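Local coordinates for protein putative retaining b-glycosidase (Saccharophagus degradans, PDB 5A95) that hydrolyses beta-glucans, probably as a retaining mixed-linkage endo-beta-glucanase of glycoside hydrolase family 5, subfamily 26, at residues R200-A203 / E204-T207; V264-D267 / K268-F271; K272-D275 / E276-F280. The protein carries 1 engineered substitution. All coordinates share one frame; numbering follows the deposited sequence. Where two conformers were deposited one is given.

Contact 1 (R200-A203 / E204-T207)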
loop_
_atom_site.group_PDB
_atom_site.type_symbol
_atom_site.label_atom_id
_atom_site.label_comp_id
_atom_site.label_asym_id
_atom_site.label_seq_id
_atom_site.Cartn_x
_atom_site.Cartn_y
_atom_site.Cartn_z
ATOM N N ARG A 200 8.863 17.301 -2.621
ATOM C CA ARG A 200 7.660 18.070 -2.386
ATOM C C ARG A 200 7.160 18.601 -3.719
ATOM O O ARG A 200 7.932 19.124 -4.508
ATOM C CB ARG A 200 7.867 19.157 -1.332
ATOM C CG ARG A 200 8.484 20.436 -1.814
ATOM C CD ARG A 200 8.655 21.448 -0.688
ATOM N NE ARG A 200 9.672 21.042 0.279
ATOM C CZ ARG A 200 10.978 21.187 0.102
ATOM N NH1 ARG A 200 11.483 21.689 -1.032
ATOM N NH2 ARG A 200 11.776 20.827 1.073
ATOM N N ASN A 201 5.861 18.466 -3.937
ATOM C CA ASN A 201 5.264 18.836 -5.220
ATOM C C ASN A 201 3.833 19.295 -4.989
ATOM O O ASN A 201 2.987 18.500 -4.582
ATOM C CB ASN A 201 5.286 17.664 -6.182
ATOM C CG ASN A 201 4.791 18.052 -7.567
ATOM O OD1 ASN A 201 3.636 17.831 -7.910
ATOM N ND2 ASN A 201 5.663 18.687 -8.354
ATOM N N TRP A 202 3.585 20.579 -5.218
ATOM C CA TRP A 202 2.248 21.106 -4.960
ATOM C C TRP A 202 1.178 20.412 -5.783
ATOM O O TRP A 202 0.115 20.082 -5.254
ATOM C CB TRP A 202 2.206 22.638 -5.177
ATOM C CG TRP A 202 0.840 23.183 -4.904
ATOM C CD1 TRP A 202 -0.055 23.618 -5.806
ATOM C CD2 TRP A 202 0.209 23.258 -3.627
ATOM N NE1 TRP A 202 -1.218 23.969 -5.184
ATOM C CE2 TRP A 202 -1.083 23.782 -3.843
ATOM C CE3 TRP A 202 0.614 22.987 -2.321
ATOM C CZ2 TRP A 202 -1.978 23.980 -2.821
ATOM C CZ3 TRP A 202 -0.281 23.210 -1.302
ATOM C CH2 TRP A 202 -1.551 23.714 -1.551
ATOM N N ALA A 203 1.419 20.198 -7.071
ATOM C CA ALA A 203 0.363 19.602 -7.859
ATOM C C ALA A 203 -0.073 18.238 -7.323
ATOM O O ALA A 203 -1.257 17.927 -7.252
ATOM C CB ALA A 203 0.780 19.511 -9.330
ATOM N N GLU A 204 0.898 17.426 -6.940
ATOM C CA GLU A 204 0.622 16.121 -6.360
ATOM C C GLU A 204 -0.185 16.231 -5.060
ATOM O O GLU A 204 -1.164 15.528 -4.842
ATOM C CB GLU A 204 1.953 15.421 -6.122
ATOM C CG GLU A 204 1.897 14.066 -5.454
ATOM C CD GLU A 204 3.267 13.443 -5.359
ATOM O OE1 GLU A 204 4.166 14.089 -4.789
ATOM O OE2 GLU A 204 3.417 12.269 -5.782
ATOM N N TRP A 205 0.221 17.162 -4.226
ATOM C CA TRP A 205 -0.425 17.340 -2.929
ATOM C C TRP A 205 -1.833 17.902 -3.070
ATOM O O TRP A 205 -2.771 17.425 -2.430
ATOM C CB TRP A 205 0.463 18.176 -2.002
ATOM C CG TRP A 205 -0.065 18.367 -0.631
ATOM C CD1 TRP A 205 -0.236 19.556 0.013
ATOM C CD2 TRP A 205 -0.437 17.359 0.312
ATOM N NE1 TRP A 205 -0.733 19.362 1.270
ATOM C CE2 TRP A 205 -0.862 18.018 1.485
ATOM C CE3 TRP A 205 -0.515 15.971 0.271
ATOM C CZ2 TRP A 205 -1.357 17.329 2.573
ATOM C CZ3 TRP A 205 -1.024 15.298 1.344
ATOM C CH2 TRP A 205 -1.445 15.978 2.486
ATOM N N LYS A 206 -1.979 18.908 -3.924
ATOM C CA LYS A 206 -3.283 19.475 -4.265
ATOM C C LYS A 206 -4.257 18.390 -4.741
ATOM O O LYS A 206 -5.380 18.295 -4.264
ATOM C CB LYS A 206 -3.078 20.547 -5.339
ATOM C CG LYS A 206 -4.346 21.076 -6.017
ATOM C CD LYS A 206 -3.958 22.002 -7.173
ATOM C CE LYS A 206 -5.140 22.612 -7.900
ATOM N NZ LYS A 206 -6.007 21.597 -8.513
ATOM N N THR A 207 -3.803 17.559 -5.677
ATOM C CA THR A 207 -4.633 16.496 -6.215
ATOM C C THR A 207 -5.097 15.528 -5.135
ATOM O O THR A 207 -6.247 15.090 -5.110
ATOM C CB THR A 207 -3.902 15.789 -7.380
ATOM O OG1 THR A 207 -3.667 16.763 -8.405
ATOM C CG2 THR A 207 -4.715 14.634 -7.979
#

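Contact 2 (V264-D267 / K268-F271)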
loop_
_atom_site.group_PDB
_atom_site.type_symbol
_atom_site.label_atom_id
_atom_site.label_comp_id
_atom_site.label_asym_id
_atom_site.label_seq_id
_atom_site.Cartn_x
_atom_site.Cartn_y
_atom_site.Cartn_z
ATOM N N VAL A 264 15.772 41.758 11.618
ATOM C CA VAL A 264 15.458 42.663 12.689
ATOM C C VAL A 264 14.057 42.327 13.206
ATOM O O VAL A 264 13.063 42.398 12.463
ATOM C CB VAL A 264 15.509 44.139 12.236
ATOM C CG1 VAL A 264 15.076 45.064 13.375
ATOM C CG2 VAL A 264 16.914 44.514 11.770
ATOM N N LYS A 265 13.979 41.961 14.483
ATOM C CA LYS A 265 12.727 41.583 15.111
ATOM C C LYS A 265 11.964 42.831 15.532
ATOM O O LYS A 265 12.357 43.554 16.456
ATOM C CB LYS A 265 12.970 40.702 16.326
ATOM C CG LYS A 265 13.518 39.320 16.002
ATOM C CD LYS A 265 13.523 38.436 17.257
ATOM C CE LYS A 265 13.845 36.971 16.962
ATOM N NZ LYS A 265 15.300 36.858 16.753
ATOM N N ASN A 266 10.853 43.062 14.828
ATOM C CA ASN A 266 9.895 44.111 15.140
ATOM C C ASN A 266 8.556 43.693 14.568
ATOM O O ASN A 266 8.455 42.664 13.900
ATOM C CB ASN A 266 10.362 45.490 14.660
ATOM C CG ASN A 266 10.505 45.586 13.150
ATOM O OD1 ASN A 266 9.855 44.874 12.410
ATOM N ND2 ASN A 266 11.384 46.466 12.702
ATOM N N ASP A 267 7.509 44.462 14.846
ATOM C CA ASP A 267 6.184 44.099 14.351
ATOM C C ASP A 267 6.123 44.084 12.835
ATOM O O ASP A 267 5.618 43.128 12.260
ATOM C CB ASP A 267 5.122 45.051 14.875
ATOM C CG ASP A 267 4.761 44.821 16.321
ATOM O OD1 ASP A 267 5.481 44.112 17.052
ATOM O OD2 ASP A 267 3.755 45.404 16.732
ATOM N N LYS A 268 6.643 45.126 12.183
ATOM C CA LYS A 268 6.517 45.252 10.732
ATOM C C LYS A 268 7.097 44.029 10.035
ATOM O O LYS A 268 6.521 43.474 9.101
ATOM C CB LYS A 268 7.287 46.484 10.241
ATOM C CG LYS A 268 7.398 46.611 8.738
ATOM C CD LYS A 268 8.176 47.841 8.315
ATOM C CE LYS A 268 8.320 47.892 6.806
ATOM N NZ LYS A 268 9.022 49.098 6.354
ATOM N N ASN A 269 8.268 43.589 10.480
ATOM C CA ASN A 269 8.979 42.554 9.756
ATOM C C ASN A 269 8.338 41.176 9.949
ATOM O O ASN A 269 8.257 40.392 8.998
ATOM C CB ASN A 269 10.467 42.544 10.111
ATOM C CG ASN A 269 11.179 43.805 9.665
ATOM O OD1 ASN A 269 10.734 44.505 8.766
ATOM N ND2 ASN A 269 12.268 44.104 10.321
ATOM N N PHE A 270 7.861 40.887 11.160
ATOM C CA PHE A 270 7.096 39.654 11.360
ATOM C C PHE A 270 5.774 39.682 10.577
ATOM O O PHE A 270 5.417 38.698 9.921
ATOM C CB PHE A 270 6.819 39.367 12.816
ATOM C CG PHE A 270 7.959 38.697 13.515
ATOM C CD1 PHE A 270 8.208 37.350 13.280
ATOM C CD2 PHE A 270 8.793 39.387 14.396
ATOM C CE1 PHE A 270 9.286 36.712 13.890
ATOM C CE2 PHE A 270 9.844 38.742 15.032
ATOM C CZ PHE A 270 10.089 37.409 14.767
ATOM N N PHE A 271 5.051 40.793 10.636
ATOM C CA PHE A 271 3.758 40.847 9.954
ATOM C C PHE A 271 3.957 40.641 8.459
ATOM O O PHE A 271 3.151 39.958 7.807
ATOM C CB PHE A 271 3.064 42.196 10.170
ATOM C CG PHE A 271 2.627 42.483 11.591
ATOM C CD1 PHE A 271 2.619 41.517 12.581
ATOM C CD2 PHE A 271 2.216 43.750 11.932
ATOM C CE1 PHE A 271 2.202 41.804 13.865
ATOM C CE2 PHE A 271 1.797 44.066 13.233
ATOM C CZ PHE A 271 1.763 43.080 14.188
#

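Contact 3 (K272-D275 / E276-F280)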
loop_
_atom_site.group_PDB
_atom_site.type_symbol
_atom_site.label_atom_id
_atom_site.label_comp_id
_atom_site.label_asym_id
_atom_site.label_seq_id
_atom_site.Cartn_x
_atom_site.Cartn_y
_atom_site.Cartn_z
ATOM N N LYS A 272 5.003 41.245 7.890
ATOM C CA LYS A 272 5.231 41.126 6.470
ATOM C C LYS A 272 5.546 39.668 6.078
ATOM O O LYS A 272 5.015 39.136 5.118
ATOM C CB LYS A 272 6.361 42.063 6.004
ATOM C CG LYS A 272 6.682 41.916 4.515
ATOM C CD LYS A 272 7.243 43.138 3.808
ATOM C CE LYS A 272 6.623 43.327 2.410
ATOM N NZ LYS A 272 6.196 42.095 1.656
ATOM N N LEU A 273 6.438 39.042 6.830
ATOM C CA LEU A 273 6.788 37.668 6.544
ATOM C C LEU A 273 5.592 36.732 6.727
ATOM O O LEU A 273 5.383 35.814 5.923
ATOM C CB LEU A 273 7.975 37.224 7.403
ATOM C CG LEU A 273 9.303 37.800 6.960
ATOM C CD1 LEU A 273 10.359 37.622 8.021
ATOM C CD2 LEU A 273 9.753 37.151 5.675
ATOM N N TRP A 274 4.815 36.945 7.779
ATOM C CA TRP A 274 3.609 36.151 7.969
ATOM C C TRP A 274 2.619 36.338 6.827
ATOM O O TRP A 274 2.060 35.376 6.315
ATOM C CB TRP A 274 2.940 36.456 9.306
ATOM C CG TRP A 274 3.732 36.020 10.502
ATOM C CD1 TRP A 274 4.684 35.041 10.555
ATOM C CD2 TRP A 274 3.617 36.528 11.846
ATOM N NE1 TRP A 274 5.197 34.949 11.823
ATOM C CE2 TRP A 274 4.560 35.836 12.644
ATOM C CE3 TRP A 274 2.857 37.546 12.433
ATOM C CZ2 TRP A 274 4.722 36.103 13.999
ATOM C CZ3 TRP A 274 3.014 37.803 13.760
ATOM C CH2 TRP A 274 3.947 37.083 14.541
ATOM N N ASP A 275 2.444 37.573 6.383
ATOM C CA ASP A 275 1.498 37.791 5.310
ATOM C C ASP A 275 1.981 37.135 4.017
ATOM O O ASP A 275 1.161 36.577 3.268
ATOM C CB ASP A 275 1.203 39.278 5.128
ATOM C CG ASP A 275 -0.196 39.518 4.625
ATOM O OD1 ASP A 275 -1.135 39.637 5.437
ATOM O OD2 ASP A 275 -0.342 39.563 3.407
ATOM N N GLU A 276 3.288 37.143 3.775
ATOM C CA GLU A 276 3.824 36.572 2.555
ATOM C C GLU A 276 3.568 35.079 2.436
ATOM O O GLU A 276 3.193 34.589 1.375
ATOM C CB GLU A 276 5.345 36.836 2.464
ATOM C CG GLU A 276 5.668 38.281 2.117
ATOM C CD GLU A 276 7.151 38.595 2.082
ATOM O OE1 GLU A 276 7.984 37.704 2.328
ATOM O OE2 GLU A 276 7.473 39.763 1.778
ATOM N N LYS A 277 3.820 34.349 3.516
ATOM C CA LYS A 277 3.750 32.904 3.452
ATOM C C LYS A 277 2.378 32.334 3.693
ATOM O O LYS A 277 2.039 31.309 3.115
ATOM C CB LYS A 277 4.802 32.257 4.396
ATOM C CG LYS A 277 6.232 32.257 3.839
ATOM C CD LYS A 277 6.387 31.239 2.709
ATOM C CE LYS A 277 7.795 31.255 2.135
ATOM N NZ LYS A 277 7.950 30.319 0.988
ATOM N N TRP A 278 1.571 32.977 4.539
ATOM C CA TRP A 278 0.254 32.397 4.863
ATOM C C TRP A 278 -0.869 33.397 5.068
ATOM O O TRP A 278 -2.004 33.088 4.750
ATOM C CB TRP A 278 0.353 31.433 6.053
ATOM C CG TRP A 278 0.842 32.087 7.325
ATOM C CD1 TRP A 278 2.147 32.296 7.721
ATOM C CD2 TRP A 278 0.028 32.669 8.354
ATOM N NE1 TRP A 278 2.175 32.952 8.927
ATOM C CE2 TRP A 278 0.894 33.207 9.334
ATOM C CE3 TRP A 278 -1.350 32.785 8.546
ATOM C CZ2 TRP A 278 0.413 33.816 10.491
ATOM C CZ3 TRP A 278 -1.822 33.377 9.692
ATOM C CH2 TRP A 278 -0.947 33.910 10.629
ATOM N N GLY A 279 -0.585 34.539 5.676
ATOM C CA GLY A 279 -1.652 35.436 6.053
ATOM C C GLY A 279 -2.448 36.005 4.887
ATOM O O GLY A 279 -3.635 36.266 5.046
ATOM N N PHE A 280 -1.827 36.145 3.726
ATOM C CA PHE A 280 -2.508 36.632 2.551
ATOM C C PHE A 280 -3.723 35.758 2.258
ATOM O O PHE A 280 -4.710 36.226 1.676
ATOM C CB PHE A 280 -1.577 36.641 1.314
ATOM C CG PHE A 280 -1.371 35.265 0.772
ATOM C CD1 PHE A 280 -0.394 34.422 1.317
ATOM C CD2 PHE A 280 -2.263 34.744 -0.175
ATOM C CE1 PHE A 280 -0.311 33.102 0.923
ATOM C CE2 PHE A 280 -2.203 33.434 -0.535
ATOM C CZ PHE A 280 -1.227 32.610 -0.002
#

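Contact 1 (R200-A203 / E204-T207)
Trp-202 lays one face of its indole under the first methylene of Lys-206, one helical turn on, at the N-terminal end of helix 202-219 in the family 5 (beta/alpha)8 barrel. Lys-206 CB stands over the five-membered ring as a CH-pi contact, 4.2 Å from its centroid and 23° off the normal. Further along the lysine, CD passes near Trp-202 NE1, while NZ forms salt bridges with Glu-210 and Glu-245; the indole N-H itself is taken by the carbonyl of Ala-242. The far corner of the six-membered ring, CZ3, comes within 3.9 Å of CD1 at the edge of the Trp-205 ring. The two indoles meet obliquely, and Trp-205 runs on into the interior, where NE1 bonds to Ala-228 O.

Asn-201 is the N-cap. Its amide is carried alongside the first turn by a chi1 of -175°, CG trans to N, and OD1 uses an in-plane lone pair to accept from Glu-204 N at 2.9 Å. A leucine here would fill similar space but would probably leave Glu-204 N without its capping acceptor and fray the first turn. The Glu-204 carboxylate turns its plane nearly perpendicular to the capping amide, and OE1 is hydrogen-bonded to Tyr-146 OH.

On the outer side of the turn, Ala-203 O is gripped twice by one residue: Thr-207 N at 3.0 Å and Thr-207 OG1 at 2.9 Å reach it from opposite faces of its carbonyl plane.

Contact 2 (V264-D267 / K268-F271)
The extended backbone of Val-264 to Asn-266 bends into the first turn of helix 267-279, where Phe-271 N bonds to Asp-267 O at 2.9 Å and Phe-270 N makes a weaker bond to Asn-266 O at 3.3 Å. The N-cap position is held by Asn-266, whose CG lies between the backbone N and the carbonyl carbon (chi1 63°), which folds the amide back over the start of the helix and brings OD1 to Asn-269 N at 2.8 Å. The donor lies almost straight out from the side-chain carbonyl, with a C=O...N angle of 171°.

Asn-269 bonds back to the loop: its ND2 donates to Val-264 O over 2.9 Å in a nearly linear bond, the acceptor lying in the plane of the amide, so that the extended chain before the cap is tied to the first turn. The two asparagine amides cross with their planes 43° apart.

Asp-267 and Phe-271 run side by side in the same direction. The aspartate CB rests over the face of the phenyl ring, 4.2 Å from its centroid, in a CH-pi contact, and Asp-267 O also lies above that face, toward the rim near CG. The carboxylate reaches past the ring to a salt bridge between OD1 and Arg-315 NE. On another side of the turn, the aliphatic part of Lys-265 packs through CG against Phe-270 CE2 at 3.8 Å.

Phe-270 is buried against Ala-260 and Pro-262 of the preceding loop, Arg-315 of helix 312-323 and the ring of Trp-274 one turn later, while Phe-271 touches Lys-318; the cap thus sits after strand 250-252 with its aromatic side turned to helix 312-323.

Contact 3 (K272-D275 / E276-F280)
Lys-272 and Glu-276, one turn apart on the exposed side of helix 267-279, form a salt bridge in which NZ meets OE2 at 2.7 Å. The lysine chain bends at its last two torsions to bring the ammonium round, and the carboxylate receives it on the anti lone pair of OE2, away from OE1. Leu-273 CD2 crosses the glutamate chain obliquely and touches Glu-276 OE1 at 3.8 Å.

Aromatic packing occupies the buried side. Trp-274 and Trp-278 lie side by side, pointing the same way, their five-membered rings meeting obliquely with the planes at 44°. Trp-278 NE1 comes to 3.6 Å from Trp-274 CB, with CE2 beside it. Trp-278 CG lies between its own N and carbonyl carbon (chi1 61°), which turns the indole so that one face lies over Trp-274 O, 3.4 Å from the ring plane.

Backbone bonds change pattern toward the C-terminal end. Trp-274 O takes two donors from opposite faces of its plane, Trp-278 N at 3.0 Å and Gly-279 N at 2.8 Å; the second spans five residues and marks a wider, pi-type turn. Phe-280 N repeats that longer span, bonding to an in-plane lone pair of Asp-275 O at 3.1 Å. That same oxygen also sits at the edge of the Phe-280 ring.

The helix links strand 250-252 to strand 287-289 in a beta-alpha-beta unit of the barrel. Trp-274 and Trp-278 pack on Ile-316 of helix 312-323; in the conformer described, Asp-275 OD1 hydrogen-bonds Tyr-319 OH and forms a salt bridge with Lys-323 NZ of the same helix. Tyr-234, from a loop, also touches both indoles.

Contacts 2 and 3 are successive parts of helix 267-279, the first its N-cap and the second its later turns, which widen only near the C-terminal end; their centres are 12 Å apart. The buried aromatic side begun in contact 2 continues through contact 3 against helix 312-323. Contact 1 starts a separate barrel helix, 202-219; its nearest atoms are about 9 Å from contact 3 and about 19 Å from contact 2. Both helices begin with an asparagine cap. The side chain of Trp-205 in contact 1 is about 13 Å from a bound beta-D-glucopyranose unit and does not touch that sugar.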